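Side-chain contacts in Hcp1 family type VI secretion system effector (Salmonella typhimurium, PDB 5XHH), which probably assembles into stacked rings of the type VI secretion tube and may carry effectors, as other Hcp proteins do: residues P67-Y72 with E123-S128; Y3-K8 with L28-N33; N23-L28 with D63-N68. One frame throughout, in Å; residues are numbered along the deposited sequence.

Contact 1 of 3, residues P67-Y72 with E123-S128; sequences PNLFKY and ETVELS
Leu69 is the side chain of helical residues 67-72 that reaches strand 123-128, where it meets Glu123 and Val125. Its CG lies anti to its carbonyl carbon (chi1 -66°), which aims both methyls at the strand. CD1 does the touching: it stands 4.0 Å from CG2 of Val125, with the two side chains crossing at about a right angle, and 4.0 Å from OE2 of Glu123. The other methyl is looser, CD2 of Leu69 lying 4.5 Å from CD2 of Leu127. Ile9, Ile12 and His60 also touch Leu69, which is buried. The extended chain of Glu123 brings its carboxylate to the start of the helix, where OE2 is hydrogen-bonded to Ser66 OG and His60 NE2; two such partners would probably favour the charged form despite burial. Two residues on from Leu69, NZ of Lys71 donates to OD1 of Asn68 at 3.1 Å, coming from above the amide carbonyl plane. Tyr72 closes the segment by packing on Val106 and Ile12 rather than on this strand. A short helix laid on a beta sheet through one leucine, beside a buried carboxylate, is the arrangement here, consistent with the Hcp fold, a beta barrel with a helix at its side.

Contact 2 of 3, residues Y3-K8 with L28-N33; sequences YDIFLK and LSWRWN
Ile5 and Trp30 carry this contact, the isoleucine's two outer methyls resting against the pyrrole end of the indole. CG2 of Ile5 comes within 3.8 Å of CD1 of Trp30, and CD1 of Ile5 within 4.0 Å of that same ring carbon; both methyls also lie 4.1 Å from NE1 of Trp30. The side chains cross at about a right angle, and CG2 approaches the ring obliquely. On the tryptophan, CG is set between the backbone N and the carbonyl carbon (chi1 61°), which swings the five-membered ring over to the isoleucine. CD1 of Ile5 reaches further, to 4.0 Å from the backbone O of Leu28, a van der Waals touch of a methyl on a carbonyl oxygen. This is the tight part, with Ile5 buried and wedged also against Val27 and Leu84.

On either side of Trp30 in sequence the contact thins out. The side chain of Leu28 starts off away from strand 3-8 and touches Tyr61 instead. Arg31, exposed, folds back along its own strand, so that NH1 donates to OG of Ser29 at 2.9 Å, with the oxygen 21° off the guanidinium plane, while NH2 forms a salt bridge with Asp57. Strand 3-9 runs between strands 25-26 and 79-88 in the larger sheet, whereas strand 29-36 borders the smaller one; Trp30 of the smaller sheet meets Met86 of strand 79-88 and Tyr99 of strand 97-102, both in the larger one.

Contact 3 of 3, residues N23-L28 with D63-N68; sequences NEIEVL and DRASPN
A capping box formed by Asp63 and Ser66 leads the chain into helix 66-75, and Asp63 and Ala65 at this entrance pack on Ile25. The apolar part is close: CB of Ala65 sits 3.6 Å from CD1 and 3.7 Å from CG1 of Ile25. The two branches of the isoleucine divide the work. CG1 is set beside the backbone N and carries CD1 to the alanine, while CG2 goes to the aspartate, 4.0 Å from OD2 of Asp63.

Asp63 is held in place from several directions. Its OD1 accepts from N of Ala65 at 2.9 Å, the N-H arriving 37° out of the carboxylate plane. Asp63 N donates to OG of Ser66 at 3.2 Å along a nearly straight path of 166°, and a type I turn runs from one residue to the other. The second carboxylate oxygen, OD2, is hydrogen-bonded to ND1 of His60 and also accepts a hydrogen bond from a water 2.7 Å away. That water reaches back to the other segment, accepting a weak bond of 3.4 Å from N of Glu26, so the carboxylate is tied indirectly to the backbone of strand 25-26. Ile25 itself packs further on His60 and Ile9, and Ile12 touches Ala65. The bond from Asp63 N to Ser66 OG, with OD1 of Asp63 capping Ala65 N, makes the capping box at the helix N-terminus, here set against a strand at the border of the larger sheet within this chain.

In the fold
Contacts 1 and 3 lie side by side, their centres 9 Å apart, and both use helix 66-75: contact 3 packs its entrance, contact 1 its first turns. They meet where OE2 of Glu123 is 2.7 Å from OG of Ser66, a probable hydrogen bond. His60 joins them too, through NE2 to Glu123 and ND1 to Asp63. Contact 2 sits 12 Å from contact 3 and 14 Å from contact 1, centre to centre. It adjoins contact 3 through antiparallel pairing of strands 3-9 and 25-26, with Leu7 N 2.8 Å from Ile25 O, and shares Leu28, from which the chain passes on to strand 29-36 of the smaller sheet.

Contact 1 of 3, residues P67-Y72 with E123-S128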
loop_
_atom_site.group_PDB
_atom_site.type_symbol
_atom_site.label_atom_id
_atom_site.label_comp_id
_atom_site.label_asym_id
_atom_site.label_seq_id
_atom_site.Cartn_x
_atom_site.Cartn_y
_atom_site.Cartn_z
ATOM N N PRO A 67 0.719 -13.249 -9.135
ATOM C CA PRO A 67 -0.479 -13.921 -9.667
ATOM C C PRO A 67 -1.716 -13.660 -8.834
ATOM O O PRO A 67 -2.821 -13.574 -9.385
ATOM C CB PRO A 67 -0.089 -15.411 -9.660
ATOM C CG PRO A 67 1.408 -15.429 -9.606
ATOM C CD PRO A 67 1.757 -14.225 -8.761
ATOM N N ASN A 68 -1.567 -13.502 -7.517
ATOM C CA ASN A 68 -2.740 -13.246 -6.693
ATOM C C ASN A 68 -3.194 -11.801 -6.772
ATOM O O ASN A 68 -4.399 -11.539 -6.715
ATOM C CB ASN A 68 -2.470 -13.651 -5.246
ATOM C CG ASN A 68 -2.711 -15.126 -5.019
ATOM O OD1 ASN A 68 -3.678 -15.678 -5.525
ATOM N ND2 ASN A 68 -1.821 -15.773 -4.285
ATOM N N LEU A 69 -2.268 -10.847 -6.892
ATOM C CA LEU A 69 -2.691 -9.478 -7.190
ATOM C C LEU A 69 -3.487 -9.435 -8.494
ATOM O O LEU A 69 -4.562 -8.836 -8.557
ATOM C CB LEU A 69 -1.476 -8.549 -7.250
ATOM C CG LEU A 69 -0.731 -8.359 -5.931
ATOM C CD1 LEU A 69 0.618 -7.765 -6.195
ATOM C CD2 LEU A 69 -1.538 -7.434 -5.012
ATOM N N PHE A 70 -2.974 -10.086 -9.545
ATOM C CA PHE A 70 -3.727 -10.226 -10.791
ATOM C C PHE A 70 -5.115 -10.822 -10.554
ATOM O O PHE A 70 -6.130 -10.287 -11.020
ATOM C CB PHE A 70 -2.928 -11.099 -11.765
ATOM C CG PHE A 70 -3.675 -11.450 -13.021
ATOM C CD1 PHE A 70 -3.681 -10.584 -14.103
ATOM C CD2 PHE A 70 -4.368 -12.652 -13.121
ATOM C CE1 PHE A 70 -4.375 -10.907 -15.263
ATOM C CE2 PHE A 70 -5.068 -12.979 -14.279
ATOM C CZ PHE A 70 -5.069 -12.108 -15.350
ATOM N N LYS A 71 -5.177 -11.942 -9.837
ATOM C CA LYS A 71 -6.448 -12.629 -9.624
ATOM C C LYS A 71 -7.457 -11.746 -8.885
ATOM O O LYS A 71 -8.613 -11.629 -9.301
ATOM C CB LYS A 71 -6.195 -13.928 -8.866
ATOM C CG LYS A 71 -7.344 -14.408 -8.003
ATOM C CD LYS A 71 -7.175 -15.877 -7.759
ATOM C CE LYS A 71 -7.689 -16.222 -6.404
ATOM N NZ LYS A 71 -6.737 -15.659 -5.400
ATOM N N TYR A 72 -7.027 -11.089 -7.791
ATOM C CA TYR A 72 -7.921 -10.185 -7.064
ATOM C C TYR A 72 -8.361 -9.020 -7.932
ATOM O O TYR A 72 -9.489 -8.537 -7.804
ATOM C CB TYR A 72 -7.245 -9.637 -5.814
ATOM C CG TYR A 72 -7.389 -10.475 -4.574
ATOM C CD1 TYR A 72 -6.839 -11.752 -4.491
ATOM C CD2 TYR A 72 -8.046 -9.967 -3.459
ATOM C CE1 TYR A 72 -6.960 -12.497 -3.327
ATOM C CE2 TYR A 72 -8.161 -10.701 -2.303
ATOM C CZ TYR A 72 -7.620 -11.961 -2.242
ATOM O OH TYR A 72 -7.730 -12.691 -1.089
ATOM N N GLU A 123 6.719 -4.555 -11.277
ATOM C CA GLU A 123 5.266 -4.539 -11.373
ATOM C C GLU A 123 4.736 -3.399 -10.524
ATOM O O GLU A 123 4.963 -3.373 -9.300
ATOM C CB GLU A 123 4.701 -5.873 -10.913
ATOM C CG GLU A 123 3.218 -6.047 -11.083
ATOM C CD GLU A 123 2.801 -7.464 -10.753
ATOM O OE1 GLU A 123 2.570 -8.239 -11.694
ATOM O OE2 GLU A 123 2.723 -7.814 -9.549
ATOM N N THR A 124 4.044 -2.467 -11.174
ATOM C CA THR A 124 3.321 -1.408 -10.487
ATOM C C THR A 124 1.917 -1.886 -10.153
ATOM O O THR A 124 1.278 -2.578 -10.944
ATOM C CB THR A 124 3.271 -0.148 -11.360
ATOM O OG1 THR A 124 4.596 0.342 -11.520
ATOM C CG2 THR A 124 2.406 0.950 -10.729
ATOM N N VAL A 125 1.452 -1.533 -8.962
ATOM C CA VAL A 125 0.174 -1.990 -8.438
ATOM C C VAL A 125 -0.536 -0.800 -7.813
ATOM O O VAL A 125 0.078 0.006 -7.108
ATOM C CB VAL A 125 0.356 -3.108 -7.388
ATOM C CG1 VAL A 125 -1.002 -3.592 -6.877
ATOM C CG2 VAL A 125 1.176 -4.257 -7.957
ATOM N N GLU A 126 -1.827 -0.693 -8.064
ATOM C CA GLU A 126 -2.662 0.272 -7.380
ATOM C C GLU A 126 -3.730 -0.472 -6.602
ATOM O O GLU A 126 -4.397 -1.364 -7.153
ATOM C CB GLU A 126 -3.297 1.247 -8.351
ATOM C CG GLU A 126 -2.306 2.177 -9.016
ATOM C CD GLU A 126 -3.013 3.163 -9.917
ATOM O OE1 GLU A 126 -4.200 3.443 -9.643
ATOM O OE2 GLU A 126 -2.393 3.648 -10.889
ATOM N N LEU A 127 -3.870 -0.089 -5.327
ATOM C CA LEU A 127 -4.884 -0.596 -4.414
ATOM C C LEU A 127 -5.731 0.577 -3.953
ATOM O O LEU A 127 -5.203 1.552 -3.405
ATOM C CB LEU A 127 -4.263 -1.279 -3.198
ATOM C CG LEU A 127 -3.157 -2.317 -3.339
ATOM C CD1 LEU A 127 -2.646 -2.692 -1.964
ATOM C CD2 LEU A 127 -3.635 -3.542 -4.098
ATOM N N SER A 128 -7.032 0.496 -4.176
ATOM C CA SER A 128 -7.893 1.495 -3.579
ATOM C C SER A 128 -8.159 1.103 -2.137
ATOM O O SER A 128 -8.154 -0.077 -1.791
ATOM C CB SER A 128 -9.201 1.617 -4.354
ATOM O OG SER A 128 -9.926 0.419 -4.221
#

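Contact 2 of 3, residues Y3-K8 with L28-N33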
loop_
_atom_site.group_PDB
_atom_site.type_symbol
_atom_site.label_atom_id
_atom_site.label_comp_id
_atom_site.label_asym_id
_atom_site.label_seq_id
_atom_site.Cartn_x
_atom_site.Cartn_y
_atom_site.Cartn_z
ATOM N N TYR A 3 16.613 1.778 2.858
ATOM C CA TYR A 3 15.345 1.630 3.573
ATOM C C TYR A 3 14.641 0.333 3.184
ATOM O O TYR A 3 14.565 -0.013 2.005
ATOM C CB TYR A 3 14.391 2.827 3.318
ATOM C CG TYR A 3 14.817 4.134 3.969
ATOM C CD1 TYR A 3 15.668 5.000 3.311
ATOM C CD2 TYR A 3 14.379 4.491 5.243
ATOM C CE1 TYR A 3 16.076 6.182 3.885
ATOM C CE2 TYR A 3 14.781 5.693 5.829
ATOM C CZ TYR A 3 15.633 6.536 5.134
ATOM O OH TYR A 3 16.068 7.738 5.664
ATOM N N ASP A 4 14.124 -0.378 4.184
ATOM C CA ASP A 4 13.276 -1.546 3.982
ATOM C C ASP A 4 11.817 -1.126 4.069
ATOM O O ASP A 4 11.432 -0.358 4.958
ATOM C CB ASP A 4 13.544 -2.643 5.024
ATOM C CG ASP A 4 14.982 -3.138 5.016
ATOM O OD1 ASP A 4 15.552 -3.335 3.925
ATOM O OD2 ASP A 4 15.545 -3.333 6.112
ATOM N N ILE A 5 11.014 -1.639 3.142
ATOM C CA ILE A 5 9.589 -1.351 3.039
ATOM C C ILE A 5 8.870 -2.681 2.877
ATOM O O ILE A 5 9.212 -3.464 1.984
ATOM C CB ILE A 5 9.271 -0.424 1.844
ATOM C CG1 ILE A 5 10.199 0.809 1.835
ATOM C CG2 ILE A 5 7.816 0.013 1.886
ATOM C CD1 ILE A 5 10.186 1.606 0.521
ATOM N N PHE A 6 7.877 -2.935 3.721
ATOM C CA PHE A 6 7.126 -4.180 3.693
ATOM C C PHE A 6 5.645 -3.877 3.546
ATOM O O PHE A 6 5.138 -2.909 4.127
ATOM C CB PHE A 6 7.370 -5.005 4.968
ATOM C CG PHE A 6 8.810 -5.341 5.188
ATOM C CD1 PHE A 6 9.403 -6.357 4.478
ATOM C CD2 PHE A 6 9.579 -4.622 6.095
ATOM C CE1 PHE A 6 10.736 -6.668 4.673
ATOM C CE2 PHE A 6 10.912 -4.923 6.296
ATOM C CZ PHE A 6 11.488 -5.955 5.588
ATOM N N LEU A 7 4.957 -4.696 2.755
ATOM C CA LEU A 7 3.520 -4.575 2.571
ATOM C C LEU A 7 2.882 -5.924 2.856
ATOM O O LEU A 7 3.133 -6.899 2.145
ATOM C CB LEU A 7 3.161 -4.092 1.168
ATOM C CG LEU A 7 1.661 -3.899 0.949
ATOM C CD1 LEU A 7 1.091 -2.946 1.992
ATOM C CD2 LEU A 7 1.365 -3.387 -0.461
ATOM N N LYS A 8 2.071 -5.971 3.903
ATOM C CA LYS A 8 1.350 -7.161 4.310
ATOM C C LYS A 8 -0.080 -7.029 3.803
ATOM O O LYS A 8 -0.822 -6.157 4.257
ATOM C CB LYS A 8 1.388 -7.305 5.828
ATOM C CG LYS A 8 0.622 -8.521 6.350
ATOM C CD LYS A 8 0.269 -8.375 7.821
ATOM C CE LYS A 8 -0.272 -9.688 8.377
ATOM N NZ LYS A 8 -1.002 -9.482 9.641
ATOM N N LEU A 28 9.547 -1.697 -3.466
ATOM C CA LEU A 28 10.591 -0.820 -3.983
ATOM C C LEU A 28 10.269 0.657 -3.747
ATOM O O LEU A 28 11.157 1.425 -3.377
ATOM C CB LEU A 28 10.811 -1.097 -5.471
ATOM C CG LEU A 28 11.232 -2.552 -5.775
ATOM C CD1 LEU A 28 11.003 -2.892 -7.219
ATOM C CD2 LEU A 28 12.707 -2.793 -5.369
ATOM N N SER A 29 9.011 1.061 -3.926
ATOM C CA SER A 29 8.589 2.442 -3.719
ATOM C C SER A 29 7.067 2.479 -3.662
ATOM O O SER A 29 6.394 1.529 -4.063
ATOM C CB SER A 29 9.109 3.362 -4.828
ATOM O OG SER A 29 8.465 3.100 -6.051
ATOM N N TRP A 30 6.530 3.605 -3.195
ATOM C CA TRP A 30 5.096 3.716 -2.937
ATOM C C TRP A 30 4.738 5.188 -2.845
ATOM O O TRP A 30 5.583 6.019 -2.525
ATOM C CB TRP A 30 4.696 2.988 -1.645
ATOM C CG TRP A 30 5.384 3.555 -0.444
ATOM C CD1 TRP A 30 6.545 3.117 0.121
ATOM C CD2 TRP A 30 4.961 4.688 0.327
ATOM N NE1 TRP A 30 6.874 3.902 1.192
ATOM C CE2 TRP A 30 5.924 4.885 1.336
ATOM C CE3 TRP A 30 3.866 5.561 0.253
ATOM C CZ2 TRP A 30 5.817 5.916 2.288
ATOM C CZ3 TRP A 30 3.766 6.601 1.200
ATOM C CH2 TRP A 30 4.732 6.758 2.200
ATOM N N ARG A 31 3.470 5.498 -3.102
ATOM C CA ARG A 31 2.973 6.856 -2.924
ATOM C C ARG A 31 1.449 6.842 -2.873
ATOM O O ARG A 31 0.793 5.943 -3.404
ATOM C CB ARG A 31 3.468 7.800 -4.034
ATOM C CG ARG A 31 2.826 7.615 -5.404
ATOM C CD ARG A 31 3.449 6.439 -6.149
ATOM N NE ARG A 31 4.909 6.502 -6.192
ATOM C CZ ARG A 31 5.692 5.464 -6.469
ATOM N NH1 ARG A 31 7.009 5.604 -6.480
ATOM N NH2 ARG A 31 5.160 4.277 -6.724
ATOM N N TRP A 32 0.904 7.869 -2.224
ATOM C CA TRP A 32 -0.527 8.150 -2.175
ATOM C C TRP A 32 -0.671 9.582 -1.683
ATOM O O TRP A 32 0.289 10.170 -1.182
ATOM C CB TRP A 32 -1.285 7.162 -1.273
ATOM C CG TRP A 32 -0.886 7.172 0.205
ATOM C CD1 TRP A 32 0.170 6.530 0.771
ATOM C CD2 TRP A 32 -1.575 7.836 1.286
ATOM N NE1 TRP A 32 0.195 6.758 2.134
ATOM C CE2 TRP A 32 -0.863 7.556 2.473
ATOM C CE3 TRP A 32 -2.708 8.646 1.358
ATOM C CZ2 TRP A 32 -1.257 8.053 3.718
ATOM C CZ3 TRP A 32 -3.109 9.132 2.598
ATOM C CH2 TRP A 32 -2.381 8.839 3.759
ATOM N N ASN A 33 -1.863 10.156 -1.856
ATOM C CA ASN A 33 -2.084 11.481 -1.293
ATOM C C ASN A 33 -3.549 11.686 -0.935
ATOM O O ASN A 33 -4.448 11.010 -1.439
ATOM C CB ASN A 33 -1.582 12.617 -2.218
ATOM C CG ASN A 33 -2.436 12.827 -3.457
ATOM O OD1 ASN A 33 -3.546 13.369 -3.389
ATOM N ND2 ASN A 33 -1.891 12.453 -4.611
#

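Contact 3 of 3, residues N23-L28 with D63-N68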
loop_
_atom_site.group_PDB
_atom_site.type_symbol
_atom_site.label_atom_id
_atom_site.label_comp_id
_atom_site.label_asym_id
_atom_site.label_seq_id
_atom_site.Cartn_x
_atom_site.Cartn_y
_atom_site.Cartn_z
ATOM N N ASN A 23 7.105 -13.541 4.457
ATOM C CA ASN A 23 6.032 -13.721 3.479
ATOM C C ASN A 23 5.189 -12.460 3.272
ATOM O O ASN A 23 4.042 -12.535 2.826
ATOM C CB ASN A 23 5.153 -14.907 3.861
ATOM C CG ASN A 23 5.966 -16.167 4.005
ATOM O OD1 ASN A 23 6.567 -16.637 3.040
ATOM N ND2 ASN A 23 6.041 -16.684 5.214
ATOM N N GLU A 24 5.745 -11.299 3.572
ATOM C CA GLU A 24 5.161 -10.044 3.128
ATOM C C GLU A 24 5.831 -9.618 1.832
ATOM O O GLU A 24 6.822 -10.209 1.399
ATOM C CB GLU A 24 5.302 -8.977 4.211
ATOM C CG GLU A 24 4.629 -9.408 5.492
ATOM C CD GLU A 24 4.711 -8.369 6.598
ATOM O OE1 GLU A 24 4.414 -8.731 7.754
ATOM O OE2 GLU A 24 5.073 -7.210 6.323
ATOM N N ILE A 25 5.265 -8.598 1.194
ATOM C CA ILE A 25 5.801 -8.088 -0.063
ATOM C C ILE A 25 6.876 -7.052 0.225
ATOM O O ILE A 25 6.639 -6.083 0.960
ATOM C CB ILE A 25 4.700 -7.467 -0.927
ATOM C CG1 ILE A 25 3.657 -8.501 -1.301
ATOM C CG2 ILE A 25 5.316 -6.854 -2.183
ATOM C CD1 ILE A 25 2.351 -7.866 -1.765
ATOM N N GLU A 26 8.039 -7.226 -0.393
ATOM C CA GLU A 26 9.100 -6.238 -0.297
ATOM C C GLU A 26 8.855 -5.162 -1.351
ATOM O O GLU A 26 8.765 -5.457 -2.547
ATOM C CB GLU A 26 10.465 -6.902 -0.470
ATOM C CG GLU A 26 10.809 -7.852 0.689
ATOM C CD GLU A 26 12.213 -8.424 0.608
ATOM O OE1 GLU A 26 12.914 -8.151 -0.385
ATOM O OE2 GLU A 26 12.620 -9.141 1.545
ATOM N N VAL A 27 8.736 -3.920 -0.905
ATOM C CA VAL A 27 8.276 -2.829 -1.746
ATOM C C VAL A 27 9.465 -1.987 -2.171
ATOM O O VAL A 27 10.277 -1.584 -1.336
ATOM C CB VAL A 27 7.236 -1.971 -1.008
ATOM C CG1 VAL A 27 7.025 -0.637 -1.736
ATOM C CG2 VAL A 27 5.937 -2.748 -0.857
ATOM N N LEU A 28 9.547 -1.697 -3.466
ATOM C CA LEU A 28 10.591 -0.820 -3.983
ATOM C C LEU A 28 10.269 0.657 -3.747
ATOM O O LEU A 28 11.157 1.425 -3.377
ATOM C CB LEU A 28 10.811 -1.097 -5.471
ATOM C CG LEU A 28 11.232 -2.552 -5.775
ATOM C CD1 LEU A 28 11.003 -2.892 -7.219
ATOM C CD2 LEU A 28 12.707 -2.793 -5.369
ATOM N N ASP A 63 6.834 -11.224 -8.122
ATOM C CA ASP A 63 7.158 -12.163 -7.054
ATOM C C ASP A 63 5.927 -13.011 -6.762
ATOM O O ASP A 63 4.963 -13.004 -7.532
ATOM C CB ASP A 63 7.687 -11.409 -5.817
ATOM C CG ASP A 63 6.676 -10.416 -5.239
ATOM O OD1 ASP A 63 5.458 -10.587 -5.455
ATOM O OD2 ASP A 63 7.117 -9.463 -4.549
ATOM N N ARG A 64 5.950 -13.721 -5.622
ATOM C CA ARG A 64 4.881 -14.657 -5.293
ATOM C C ARG A 64 3.515 -13.976 -5.204
ATOM O O ARG A 64 2.488 -14.626 -5.417
ATOM C CB ARG A 64 5.202 -15.380 -3.975
ATOM C CG ARG A 64 4.064 -16.262 -3.451
ATOM C CD ARG A 64 4.218 -16.621 -1.975
ATOM N NE ARG A 64 5.046 -17.805 -1.774
ATOM C CZ ARG A 64 4.581 -19.053 -1.753
ATOM N NH1 ARG A 64 3.289 -19.291 -1.925
ATOM N NH2 ARG A 64 5.411 -20.070 -1.561
ATOM N N ALA A 65 3.470 -12.680 -4.891
ATOM C CA ALA A 65 2.177 -12.010 -4.778
ATOM C C ALA A 65 1.553 -11.718 -6.135
ATOM O O ALA A 65 0.329 -11.570 -6.225
ATOM C CB ALA A 65 2.318 -10.701 -3.994
ATOM N N SER A 66 2.371 -11.663 -7.189
ATOM C CA SER A 66 1.899 -11.147 -8.469
ATOM C C SER A 66 0.710 -11.912 -9.035
ATOM O O SER A 66 -0.287 -11.265 -9.396
ATOM C CB SER A 66 3.078 -11.099 -9.446
ATOM O OG SER A 66 4.010 -10.125 -9.037
ATOM N N PRO A 67 0.719 -13.249 -9.135
ATOM C CA PRO A 67 -0.479 -13.921 -9.667
ATOM C C PRO A 67 -1.716 -13.660 -8.834
ATOM O O PRO A 67 -2.821 -13.574 -9.385
ATOM C CB PRO A 67 -0.089 -15.411 -9.660
ATOM C CG PRO A 67 1.408 -15.429 -9.606
ATOM C CD PRO A 67 1.757 -14.225 -8.761
ATOM N N ASN A 68 -1.567 -13.502 -7.517
ATOM C CA ASN A 68 -2.740 -13.246 -6.693
ATOM C C ASN A 68 -3.194 -11.801 -6.772
ATOM O O ASN A 68 -4.399 -11.539 -6.715
ATOM C CB ASN A 68 -2.470 -13.651 -5.246
ATOM C CG ASN A 68 -2.711 -15.126 -5.019
ATOM O OD1 ASN A 68 -3.678 -15.678 -5.525
ATOM N ND2 ASN A 68 -1.821 -15.773 -4.285
HETATM O O HOH W 1 7.765 -10.210 -2.038
#